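Local coordinates for cytoplasmic protein (Cryptococcus neoformans var. grubii serotype A, PDB 7LPO) that probably hydrolyses steryl beta-glucosides, releasing glucose from the sterol, as a sterylglucosidase of glycoside hydrolase family 5, at residues A[161-166]-A[353-358]; A[222-227]-A[369-374]; A[274-279]-A[385-390]; A[340-345]-A[361-366]. All coordinates share one frame; numbering follows the deposited sequence.

The four contacts lie at one end of the molecule, 25 to 34 Å from the centre of the chain, and join loops and short helices between the barrel strands 137-143 and 424-427. Interactions 1 and 4 have centres about 10 Å apart and share the Arg357–Asp345 salt bridge; interaction 2 lies about 15 Å from interaction 1 and touches it where Gly358 meets Ile226. Interaction 3, about 14 Å from interaction 2, is reached through Val373 and Tyr386. Along the chain the first segments come in the order 161, 222, 274 and 340, the second in the order 353, 361, 369 and 385; residues 353-390 pack against three earlier segments, and interaction 4 joins 340-345 to 361-366.

Interaction 1: residues A[161-166]-A[353-358]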
loop_
_atom_site.group_PDB
_atom_site.type_symbol
_atom_site.label_atom_id
_atom_site.label_comp_id
_atom_site.label_asym_id
_atom_site.label_seq_id
_atom_site.Cartn_x
_atom_site.Cartn_y
_atom_site.Cartn_z
ATOM N N LEU A 161 7.045 21.029 2.229
ATOM C CA LEU A 161 8.203 21.345 1.396
ATOM C C LEU A 161 8.845 22.662 1.823
ATOM O O LEU A 161 10.073 22.760 1.960
ATOM C CB LEU A 161 7.789 21.419 -0.072
ATOM C CG LEU A 161 7.730 20.109 -0.850
ATOM C CD1 LEU A 161 6.607 19.263 -0.313
ATOM C CD2 LEU A 161 7.533 20.373 -2.337
ATOM N N TYR A 162 8.027 23.700 1.999
ATOM C CA TYR A 162 8.550 24.978 2.462
ATOM C C TYR A 162 9.183 24.842 3.836
ATOM O O TYR A 162 10.241 25.422 4.097
ATOM C CB TYR A 162 7.430 26.008 2.484
ATOM C CG TYR A 162 7.012 26.474 1.127
ATOM C CD1 TYR A 162 7.826 27.320 0.386
ATOM C CD2 TYR A 162 5.814 26.074 0.578
ATOM C CE1 TYR A 162 7.450 27.766 -0.849
ATOM C CE2 TYR A 162 5.426 26.519 -0.665
ATOM C CZ TYR A 162 6.248 27.370 -1.369
ATOM O OH TYR A 162 5.864 27.814 -2.607
ATOM N N ALA A 163 8.565 24.060 4.724
ATOM C CA ALA A 163 9.164 23.838 6.036
ATOM C C ALA A 163 10.563 23.244 5.914
ATOM O O ALA A 163 11.438 23.548 6.739
ATOM C CB ALA A 163 8.263 22.941 6.877
ATOM N N CYS A 164 10.797 22.420 4.885
ATOM C CA CYS A 164 12.095 21.802 4.631
ATOM C C CYS A 164 13.038 22.695 3.831
ATOM O O CYS A 164 14.141 22.255 3.485
ATOM C CB CYS A 164 11.909 20.471 3.898
ATOM S SG CYS A 164 11.076 19.211 4.925
ATOM N N GLY A 165 12.643 23.935 3.552
ATOM C CA GLY A 165 13.514 24.859 2.857
ATOM C C GLY A 165 13.641 24.608 1.378
ATOM O O GLY A 165 14.652 24.974 0.782
ATOM N N ILE A 166 12.634 24.000 0.766
ATOM C CA ILE A 166 12.665 23.599 -0.632
ATOM C C ILE A 166 11.694 24.491 -1.386
ATOM O O ILE A 166 10.569 24.713 -0.925
ATOM C CB ILE A 166 12.293 22.112 -0.795
ATOM C CG1 ILE A 166 13.464 21.224 -0.380
ATOM C CG2 ILE A 166 11.904 21.804 -2.228
ATOM C CD1 ILE A 166 13.069 19.798 -0.062
ATOM N N TRP A 353 3.227 30.589 6.195
ATOM C CA TRP A 353 2.570 29.501 6.907
ATOM C C TRP A 353 2.685 29.627 8.420
ATOM O O TRP A 353 1.944 28.951 9.140
ATOM C CB TRP A 353 3.151 28.162 6.447
ATOM C CG TRP A 353 2.977 27.929 4.966
ATOM C CD1 TRP A 353 3.922 28.074 3.988
ATOM C CD2 TRP A 353 1.776 27.521 4.306
ATOM N NE1 TRP A 353 3.380 27.775 2.761
ATOM C CE2 TRP A 353 2.064 27.434 2.930
ATOM C CE3 TRP A 353 0.485 27.215 4.747
ATOM C CZ2 TRP A 353 1.107 27.048 1.990
ATOM C CZ3 TRP A 353 -0.462 26.836 3.816
ATOM C CH2 TRP A 353 -0.148 26.756 2.453
ATOM N N GLY A 354 3.595 30.457 8.919
ATOM C CA GLY A 354 3.571 30.845 10.317
ATOM C C GLY A 354 4.430 30.050 11.277
ATOM O O GLY A 354 3.993 29.750 12.390
ATOM N N TRP A 355 5.650 29.706 10.885
ATOM C CA TRP A 355 6.633 29.175 11.817
ATOM C C TRP A 355 7.846 30.095 11.823
ATOM O O TRP A 355 8.004 30.958 10.956
ATOM C CB TRP A 355 7.032 27.731 11.459
ATOM C CG TRP A 355 7.482 27.542 10.047
ATOM C CD1 TRP A 355 8.667 27.936 9.505
ATOM C CD2 TRP A 355 6.746 26.913 8.992
ATOM N NE1 TRP A 355 8.722 27.584 8.170
ATOM C CE2 TRP A 355 7.549 26.964 7.830
ATOM C CE3 TRP A 355 5.487 26.319 8.912
ATOM C CZ2 TRP A 355 7.133 26.437 6.608
ATOM C CZ3 TRP A 355 5.082 25.785 7.699
ATOM C CH2 TRP A 355 5.904 25.855 6.563
ATOM N N THR A 356 8.705 29.905 12.819
ATOM C CA THR A 356 9.966 30.628 12.925
ATOM C C THR A 356 11.110 29.658 12.654
ATOM O O THR A 356 11.243 28.642 13.343
ATOM C CB THR A 356 10.126 31.262 14.309
ATOM O OG1 THR A 356 9.006 32.111 14.580
ATOM C CG2 THR A 356 11.403 32.090 14.389
ATOM N N ARG A 357 11.941 29.979 11.672
ATOM C CA ARG A 357 13.084 29.151 11.329
ATOM C C ARG A 357 14.322 29.635 12.071
ATOM O O ARG A 357 14.573 30.840 12.166
ATOM C CB ARG A 357 13.331 29.177 9.822
ATOM C CG ARG A 357 14.202 28.027 9.323
ATOM C CD ARG A 357 14.496 28.193 7.855
ATOM N NE ARG A 357 13.284 28.192 7.040
ATOM C CZ ARG A 357 12.599 27.097 6.719
ATOM N NH1 ARG A 357 12.996 25.907 7.155
ATOM N NH2 ARG A 357 11.513 27.190 5.972
ATOM N N GLY A 358 15.087 28.685 12.609
ATOM C CA GLY A 358 16.258 29.026 13.391
ATOM C C GLY A 358 17.359 29.637 12.547
ATOM O O GLY A 358 17.429 29.456 11.332
#
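Tyr162 O is gripped by two donors that reach it from opposite faces of its carbonyl plane: Arg357 NH2 at 2.9 Å and Gly165 N from within its own turn. The second guanidinium nitrogen, Arg357 NH1, bonds to Ala163 O, also at 2.9 Å. This bond is nearly straight (171°) and keeps the oxygen in the guanidinium plane, although the donor stands above the plane of the Ala163 carbonyl. Arg357 CG lies anti to its backbone N (chi1 -162°), and a bend at chi3 turns NE out of the line of the extended CB-CG-CD part. Gly165 CA lies over one face of the guanidinium. Arg357 has further partners: NH2 also forms a salt bridge with Asp345, and the guanidinium a cation-pi contact with Trp361.

Two residues earlier, Trp355 brings its six-membered ring against the backbone and methyl of Ala163. CB sits over one face, displaced toward the rim, in a CH-pi contact 4.0 Å from the ring centroid, while CZ2 comes to 3.3 Å from Ala163 CA. Trp353 adds its indole to the Tyr162 ring, NE1 lying 3.7 Å from CD2; the planes are inclined at 34°, an oblique approach. The phenol OH is held beyond the contact by Glu66 and Arg348. Together, Trp353 at the end of helix 350-353 and Trp355 and Arg357 from the loop after it cover the C-terminal end of helix 159-163, where the carbonyls of the last turn accept from the guanidinium and Gly165, at positive phi, closes a Schellman motif.

Interaction 2: residues A[222-227]-A[369-374]; sequences APKCII and AHHGVW
This is a partly buried contact between two turns, in which a histidine just after the short helix 367-370 is inserted into the beta turn that follows helix 206-221. His371 NE2 accepts from Lys224 N at 3.2 Å, with an N-H...N angle of 159°, and the donor lies in the plane of the imidazole. Its ND1 bonds to Ile367 O, at the start of helix 367-370, so the ring is held through both nitrogens and its rotation is fixed.

The two faces of the ring are covered by different residues of the turn. Ala222 CA makes a CH-pi contact on one, 3.8 Å from the ring centroid. On the other, Lys224 CD lies 4.1 Å from the centroid, the lysine and histidine chains running alongside each other in opposite senses. Pro223 CD approaches His371 CD2 to 3.5 Å, and Cys225 SG meets the ring edge at CE1.

The lysine chain is extended beyond CG and carries NZ to His370 O, a 3.1 Å bond in which the amine is tilted 15° from the carbonyl plane. On the way, its CD passes 3.7 Å from His370 CD2, and NZ stands over one face of that ring, toward its rim. His370 NE2 is bonded to Glu360 O. Thus a type I turn from Ala222 to Cys225 receives one imidazole and sends a lysine back to the end of the opposing helix, which Gly372, at positive phi, terminates in a Schellman motif.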
loop_
_atom_site.group_PDB
_atom_site.type_symbol
_atom_site.label_atom_id
_atom_site.label_comp_id
_atom_site.label_asym_id
_atom_site.label_seq_id
_atom_site.Cartn_x
_atom_site.Cartn_y
_atom_site.Cartn_z
ATOM N N ALA A 222 20.823 16.446 10.534
ATOM C CA ALA A 222 20.613 17.871 10.262
ATOM C C ALA A 222 20.326 18.610 11.566
ATOM O O ALA A 222 19.271 19.227 11.726
ATOM C CB ALA A 222 19.476 18.074 9.261
ATOM N N PRO A 223 21.252 18.555 12.529
ATOM C CA PRO A 223 20.990 19.175 13.846
ATOM C C PRO A 223 20.754 20.680 13.799
ATOM O O PRO A 223 20.119 21.235 14.712
ATOM C CB PRO A 223 22.254 18.840 14.652
ATOM C CG PRO A 223 23.311 18.483 13.601
ATOM C CD PRO A 223 22.546 17.850 12.484
ATOM N N LYS A 224 21.254 21.363 12.783
ATOM C CA LYS A 224 21.062 22.798 12.687
ATOM C C LYS A 224 19.666 23.188 12.217
ATOM O O LYS A 224 19.335 24.380 12.241
ATOM C CB LYS A 224 22.085 23.394 11.720
ATOM C CG LYS A 224 23.509 23.255 12.159
ATOM C CD LYS A 224 24.466 23.677 11.061
ATOM C CE LYS A 224 25.855 23.120 11.336
ATOM N NZ LYS A 224 26.910 23.891 10.644
ATOM N N CYS A 225 18.847 22.231 11.776
ATOM C CA CYS A 225 17.565 22.543 11.140
ATOM C C CYS A 225 16.495 22.681 12.218
ATOM O O CYS A 225 15.719 21.763 12.507
ATOM C CB CYS A 225 17.213 21.483 10.107
ATOM S SG CYS A 225 18.335 21.525 8.677
ATOM N N ILE A 226 16.461 23.876 12.812
ATOM C CA ILE A 226 15.559 24.215 13.905
ATOM C C ILE A 226 14.385 25.015 13.357
ATOM O O ILE A 226 14.565 25.949 12.568
ATOM C CB ILE A 226 16.298 25.012 15.000
ATOM C CG1 ILE A 226 17.363 24.145 15.673
ATOM C CG2 ILE A 226 15.303 25.567 16.015
ATOM C CD1 ILE A 226 16.855 22.828 16.197
ATOM N N ILE A 227 13.177 24.674 13.799
ATOM C CA ILE A 227 11.958 25.312 13.309
ATOM C C ILE A 227 10.933 25.276 14.437
ATOM O O ILE A 227 10.650 24.215 15.002
ATOM C CB ILE A 227 11.468 24.606 12.030
ATOM C CG1 ILE A 227 10.118 25.136 11.577
ATOM C CG2 ILE A 227 11.412 23.089 12.244
ATOM C CD1 ILE A 227 9.776 24.715 10.164
ATOM N N ALA A 369 25.720 20.423 2.425
ATOM C CA ALA A 369 26.967 21.176 2.458
ATOM C C ALA A 369 27.076 21.974 3.749
ATOM O O ALA A 369 28.154 22.070 4.346
ATOM C CB ALA A 369 27.050 22.111 1.249
ATOM N N HIS A 370 25.960 22.549 4.195
ATOM C CA HIS A 370 25.959 23.355 5.405
ATOM C C HIS A 370 26.269 22.529 6.640
ATOM O O HIS A 370 26.682 23.092 7.655
ATOM C CB HIS A 370 24.606 24.044 5.563
ATOM C CG HIS A 370 24.585 25.073 6.643
ATOM N ND1 HIS A 370 25.475 26.121 6.684
ATOM C CD2 HIS A 370 23.783 25.213 7.724
ATOM C CE1 HIS A 370 25.219 26.870 7.740
ATOM N NE2 HIS A 370 24.204 26.335 8.393
ATOM N N HIS A 371 26.068 21.216 6.582
ATOM C CA HIS A 371 26.461 20.315 7.651
ATOM C C HIS A 371 27.798 19.641 7.372
ATOM O O HIS A 371 28.173 18.712 8.089
ATOM C CB HIS A 371 25.363 19.270 7.879
ATOM C CG HIS A 371 24.185 19.809 8.625
ATOM N ND1 HIS A 371 23.140 20.456 8.000
ATOM C CD2 HIS A 371 23.916 19.855 9.953
ATOM C CE1 HIS A 371 22.267 20.856 8.909
ATOM N NE2 HIS A 371 22.710 20.496 10.101
ATOM N N GLY A 372 28.527 20.093 6.351
ATOM C CA GLY A 372 29.863 19.597 6.095
ATOM C C GLY A 372 29.945 18.327 5.280
ATOM O O GLY A 372 31.019 17.716 5.232
ATOM N N VAL A 373 28.854 17.905 4.637
ATOM C CA VAL A 373 28.904 16.693 3.825
ATOM C C VAL A 373 29.760 16.915 2.587
ATOM O O VAL A 373 30.516 16.025 2.178
ATOM C CB VAL A 373 27.479 16.240 3.456
ATOM C CG1 VAL A 373 27.514 15.063 2.468
ATOM C CG2 VAL A 373 26.712 15.868 4.717
ATOM N N TRP A 374 29.645 18.083 1.953
ATOM C CA TRP A 374 30.445 18.378 0.775
ATOM C C TRP A 374 30.750 19.865 0.719
ATOM O O TRP A 374 30.137 20.676 1.414
ATOM C CB TRP A 374 29.753 17.911 -0.512
ATOM C CG TRP A 374 28.473 18.591 -0.876
ATOM C CD1 TRP A 374 27.290 18.531 -0.198
ATOM C CD2 TRP A 374 28.228 19.405 -2.035
ATOM N NE1 TRP A 374 26.330 19.263 -0.857
ATOM C CE2 TRP A 374 26.878 19.804 -1.989
ATOM C CE3 TRP A 374 29.016 19.827 -3.107
ATOM C CZ2 TRP A 374 26.302 20.608 -2.967
ATOM C CZ3 TRP A 374 28.444 20.631 -4.075
ATOM C CH2 TRP A 374 27.100 21.014 -3.998
#

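Interaction 3: residues A[274-279]-A[385-390]; sequences EGLIGC and DYFSTL
Two overlapping beta turns, type II' from Glu274 to Ile277 and type II from Leu276 to Cys279, bring the loop after strand 263-267 against the coil leading into strand 389-390. The apolar part of the contact belongs to Leu276 and Phe387. Leu276 CB stands over the centre of the phenyl face in a CH-pi contact, 3.8 Å from the centroid and only 6° off the ring normal, and CD1 continues to CE2 at 3.7 Å. Tyr386 CD2 lies over the centre of the opposite face, so the phenyl is sandwiched between its own neighbour and the leucine. Phe387 CG is anti to its carbonyl carbon (chi1 -62°), which puts CG beside Leu276 CB. Trp368 adds an edge-to-face ring contact, and helix 206-221 contributes Thr213 and Tyr221 around the same phenyl.

Among the polar contacts, Gly278 N donates to Phe387 O at 3.0 Å, from above the carbonyl plane and with an N-H...O angle of 153°. Gly278 occupies the positive-phi position of the type II turn, and its CA comes to 4.2 Å from Ser388 CA, the shortest CA-CA distance across the contact.

One water provides the second polar link, donating to Cys279 O and accepting from Phe387 N; it lies at the edge of the phenyl, near its plane. Cys279 O also touches Ser388 CB at 3.3 Å. The serine hydroxyl turns back within its own segment: Ser388 OG donates to Asp385 O over 2.8 Å, in the carbonyl plane and on a lone pair, while Ser388 N bonds to the same oxygen.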
loop_
_atom_site.group_PDB
_atom_site.type_symbol
_atom_site.label_atom_id
_atom_site.label_comp_id
_atom_site.label_asym_id
_atom_site.label_seq_id
_atom_site.Cartn_x
_atom_site.Cartn_y
_atom_site.Cartn_z
ATOM N N GLU A 274 13.362 6.077 3.119
ATOM C CA GLU A 274 14.545 5.997 3.967
ATOM C C GLU A 274 15.479 7.183 3.766
ATOM O O GLU A 274 16.477 7.301 4.483
ATOM C CB GLU A 274 15.308 4.689 3.697
ATOM C CG GLU A 274 14.403 3.485 3.462
ATOM C CD GLU A 274 15.131 2.135 3.575
ATOM O OE1 GLU A 274 14.462 1.122 3.891
ATOM O OE2 GLU A 274 16.364 2.087 3.348
ATOM N N GLY A 275 15.178 8.055 2.809
ATOM C CA GLY A 275 16.071 9.156 2.500
ATOM C C GLY A 275 17.485 8.690 2.241
ATOM O O GLY A 275 17.726 7.708 1.535
ATOM N N LEU A 276 18.443 9.399 2.820
ATOM C CA LEU A 276 19.844 9.038 2.698
ATOM C C LEU A 276 20.336 8.182 3.855
ATOM O O LEU A 276 21.524 7.849 3.900
ATOM C CB LEU A 276 20.683 10.304 2.593
ATOM C CG LEU A 276 20.478 11.056 1.277
ATOM C CD1 LEU A 276 21.134 12.413 1.331
ATOM C CD2 LEU A 276 21.019 10.230 0.114
ATOM N N ILE A 277 19.450 7.812 4.782
ATOM C CA ILE A 277 19.866 7.113 5.989
ATOM C C ILE A 277 20.414 5.744 5.621
ATOM O O ILE A 277 19.751 4.953 4.939
ATOM C CB ILE A 277 18.690 6.972 6.963
ATOM C CG1 ILE A 277 18.194 8.331 7.444
ATOM C CG2 ILE A 277 19.101 6.125 8.139
ATOM C CD1 ILE A 277 16.781 8.273 8.003
ATOM N N GLY A 278 21.618 5.448 6.094
ATOM C CA GLY A 278 22.268 4.202 5.768
ATOM C C GLY A 278 23.056 4.217 4.484
ATOM O O GLY A 278 23.646 3.191 4.134
ATOM N N CYS A 279 23.089 5.337 3.766
ATOM C CA CYS A 279 23.893 5.395 2.555
ATOM C C CYS A 279 25.347 5.133 2.911
ATOM O O CYS A 279 25.903 5.784 3.799
ATOM C CB CYS A 279 23.760 6.752 1.869
ATOM S SG CYS A 279 24.684 6.815 0.297
ATOM N N ASP A 385 30.566 8.771 3.852
ATOM C CA ASP A 385 29.838 7.836 4.703
ATOM C C ASP A 385 29.021 8.535 5.788
ATOM O O ASP A 385 28.543 7.874 6.716
ATOM C CB ASP A 385 30.819 6.858 5.348
ATOM C CG ASP A 385 31.794 7.552 6.283
ATOM O OD1 ASP A 385 32.058 8.764 6.091
ATOM O OD2 ASP A 385 32.297 6.890 7.213
ATOM N N TYR A 386 28.836 9.846 5.678
ATOM C CA TYR A 386 28.146 10.654 6.679
ATOM C C TYR A 386 26.887 10.002 7.232
ATOM O O TYR A 386 26.657 10.032 8.448
ATOM C CB TYR A 386 27.791 12.006 6.058
ATOM C CG TYR A 386 27.111 12.993 6.968
ATOM C CD1 TYR A 386 27.814 13.617 7.996
ATOM C CD2 TYR A 386 25.777 13.338 6.785
ATOM C CE1 TYR A 386 27.200 14.541 8.831
ATOM C CE2 TYR A 386 25.159 14.271 7.617
ATOM C CZ TYR A 386 25.879 14.858 8.634
ATOM O OH TYR A 386 25.274 15.764 9.457
ATOM N N PHE A 387 26.069 9.423 6.353
ATOM C CA PHE A 387 24.765 8.908 6.744
ATOM C C PHE A 387 24.785 7.438 7.161
ATOM O O PHE A 387 23.746 6.914 7.574
ATOM C CB PHE A 387 23.771 9.090 5.598
ATOM C CG PHE A 387 23.523 10.526 5.218
ATOM C CD1 PHE A 387 22.613 11.303 5.919
ATOM C CD2 PHE A 387 24.181 11.095 4.138
ATOM C CE1 PHE A 387 22.365 12.635 5.547
ATOM C CE2 PHE A 387 23.939 12.415 3.764
ATOM C CZ PHE A 387 23.021 13.181 4.468
ATOM N N SER A 388 25.923 6.758 7.074
ATOM C CA SER A 388 25.988 5.345 7.433
ATOM C C SER A 388 26.246 5.108 8.917
ATOM O O SER A 388 26.094 3.973 9.385
ATOM C CB SER A 388 27.085 4.647 6.626
ATOM O OG SER A 388 28.364 5.140 6.989
ATOM N N THR A 389 26.634 6.141 9.655
ATOM C CA THR A 389 26.967 6.035 11.066
ATOM C C THR A 389 26.369 7.247 11.774
ATOM O O THR A 389 25.648 8.043 11.172
ATOM C CB THR A 389 28.492 5.962 11.264
ATOM O OG1 THR A 389 29.115 7.115 10.673
ATOM C CG2 THR A 389 29.076 4.697 10.619
ATOM N N LEU A 390 26.681 7.407 13.050
ATOM C CA LEU A 390 26.299 8.615 13.784
ATOM C C LEU A 390 27.408 9.657 13.670
ATOM O O LEU A 390 28.566 9.347 13.969
ATOM C CB LEU A 390 26.042 8.293 15.250
ATOM C CG LEU A 390 25.034 7.158 15.464
ATOM C CD1 LEU A 390 25.086 6.640 16.883
ATOM C CD2 LEU A 390 23.616 7.638 15.116
HETATM O O HOH W 1 26.658 8.528 3.482
#

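Interaction 4: residues A[340-345]-A[361-366]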
loop_
_atom_site.group_PDB
_atom_site.type_symbol
_atom_site.label_atom_id
_atom_site.label_comp_id
_atom_site.label_asym_id
_atom_site.label_seq_id
_atom_site.Cartn_x
_atom_site.Cartn_y
_atom_site.Cartn_z
ATOM N N LEU A 340 14.956 27.146 -1.212
ATOM C CA LEU A 340 14.301 28.421 -0.969
ATOM C C LEU A 340 15.309 29.494 -0.589
ATOM O O LEU A 340 16.096 29.316 0.343
ATOM C CB LEU A 340 13.303 28.251 0.175
ATOM C CG LEU A 340 11.800 28.156 -0.036
ATOM C CD1 LEU A 340 11.140 28.382 1.339
ATOM C CD2 LEU A 340 11.280 29.116 -1.053
ATOM N N SER A 341 15.261 30.622 -1.288
ATOM C CA SER A 341 15.949 31.810 -0.800
ATOM C C SER A 341 15.253 32.354 0.451
ATOM O O SER A 341 14.091 32.051 0.738
ATOM C CB SER A 341 15.993 32.895 -1.873
ATOM O OG SER A 341 14.769 33.608 -1.907
ATOM N N LYS A 342 15.989 33.159 1.215
ATOM C CA LYS A 342 15.413 33.729 2.427
ATOM C C LYS A 342 14.212 34.596 2.104
ATOM O O LYS A 342 13.174 34.517 2.771
ATOM C CB LYS A 342 16.448 34.563 3.162
ATOM C CG LYS A 342 17.566 33.755 3.711
ATOM C CD LYS A 342 18.731 34.657 4.040
ATOM C CE LYS A 342 19.943 34.284 3.197
ATOM N NZ LYS A 342 19.889 34.865 1.821
ATOM N N GLU A 343 14.355 35.466 1.105
ATOM C CA GLU A 343 13.249 36.334 0.720
ATOM C C GLU A 343 12.030 35.507 0.359
ATOM O O GLU A 343 10.901 35.856 0.727
ATOM C CB GLU A 343 13.674 37.230 -0.440
ATOM C CG GLU A 343 14.594 38.354 0.009
ATOM C CD GLU A 343 15.590 38.768 -1.053
ATOM O OE1 GLU A 343 16.743 39.089 -0.686
ATOM O OE2 GLU A 343 15.216 38.782 -2.248
ATOM N N ASP A 344 12.242 34.380 -0.327
ATOM C CA ASP A 344 11.118 33.507 -0.639
ATOM C C ASP A 344 10.605 32.792 0.604
ATOM O O ASP A 344 9.406 32.523 0.705
ATOM C CB ASP A 344 11.512 32.516 -1.728
ATOM C CG ASP A 344 11.620 33.181 -3.087
ATOM O OD1 ASP A 344 10.817 34.110 -3.346
ATOM O OD2 ASP A 344 12.509 32.797 -3.880
ATOM N N ASP A 345 11.469 32.519 1.580
ATOM C CA ASP A 345 10.972 31.943 2.825
ATOM C C ASP A 345 10.070 32.932 3.552
ATOM O O ASP A 345 8.996 32.565 4.045
ATOM C CB ASP A 345 12.127 31.521 3.726
ATOM C CG ASP A 345 11.675 30.582 4.845
ATOM O OD1 ASP A 345 10.838 29.688 4.557
ATOM O OD2 ASP A 345 12.139 30.744 6.000
ATOM N N TRP A 361 19.834 27.509 10.348
ATOM C CA TRP A 361 19.270 26.827 9.181
ATOM C C TRP A 361 19.518 27.706 7.969
ATOM O O TRP A 361 18.694 28.546 7.613
ATOM C CB TRP A 361 17.779 26.569 9.355
ATOM C CG TRP A 361 17.222 25.581 8.371
ATOM C CD1 TRP A 361 17.690 25.312 7.107
ATOM C CD2 TRP A 361 16.098 24.720 8.571
ATOM N NE1 TRP A 361 16.918 24.340 6.511
ATOM C CE2 TRP A 361 15.938 23.956 7.387
ATOM C CE3 TRP A 361 15.209 24.519 9.634
ATOM C CZ2 TRP A 361 14.934 23.018 7.240
ATOM C CZ3 TRP A 361 14.216 23.583 9.492
ATOM C CH2 TRP A 361 14.083 22.837 8.300
ATOM N N ALA A 362 20.666 27.512 7.325
ATOM C CA ALA A 362 20.994 28.308 6.152
ATOM C C ALA A 362 19.985 28.037 5.043
ATOM O O ALA A 362 19.610 26.890 4.787
ATOM C CB ALA A 362 22.406 27.987 5.672
ATOM N N LEU A 363 19.525 29.105 4.405
ATOM C CA LEU A 363 18.581 29.020 3.306
ATOM C C LEU A 363 19.274 29.372 1.996
ATOM O O LEU A 363 20.324 30.016 1.971
ATOM C CB LEU A 363 17.386 29.945 3.545
ATOM C CG LEU A 363 16.460 29.503 4.684
ATOM C CD1 LEU A 363 15.484 30.630 5.039
ATOM C CD2 LEU A 363 15.723 28.242 4.312
ATOM N N GLY A 364 18.681 28.913 0.900
ATOM C CA GLY A 364 19.201 29.243 -0.408
ATOM C C GLY A 364 20.502 28.573 -0.764
ATOM O O GLY A 364 21.120 28.948 -1.762
ATOM N N THR A 365 20.948 27.610 0.031
ATOM C CA THR A 365 22.153 26.847 -0.253
ATOM C C THR A 365 21.918 25.434 0.267
ATOM O O THR A 365 20.969 25.182 1.013
ATOM C CB THR A 365 23.380 27.521 0.369
ATOM O OG1 THR A 365 24.572 26.847 -0.044
ATOM C CG2 THR A 365 23.299 27.523 1.875
ATOM N N CYS A 366 22.771 24.503 -0.154
ATOM C CA CYS A 366 22.569 23.101 0.188
ATOM C C CYS A 366 22.697 22.885 1.687
ATOM O O CYS A 366 23.709 23.251 2.298
ATOM C CB CYS A 366 23.578 22.218 -0.546
ATOM S SG CYS A 366 23.405 20.460 -0.189
#
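Leu363 carries most of this contact, and its side chain reaches from the loop to the first turn of helix 342-348. CB lies 3.5 Å from Leu340 O and 3.8 Å from Lys342 CG, touching the residues on both sides of the N-cap. CG stands anti to the Leu363 carbonyl carbon (chi1 -69°), and the branches part from there. CD1 goes on to Asp345, 3.7 Å from its CB and 3.5 Å from OD2, the two side chains crossing at about a right angle; CD2 stays near Leu340 O at 4.1 Å. The methyl thus packs beside a carboxylate whose oxygens are engaged by other groups, OD1 in the salt bridge with Arg357 and OD2 in a hydrogen bond with Ser350.

Next to the leucine, Gly364 N approaches Leu340 O to 2.7 Å. The nearest CA pair is Gly364 CA and Ser341 CA, 4.2 Å apart. Ser341 OG accepts from Asp344 N at 3.1 Å and caps the helix. The contact therefore ties the N-terminal end of helix 342-348 to the loop between helices 350-353 and 367-370, with Leu340 bonded through its backbone to Gly165 just after helix 159-163.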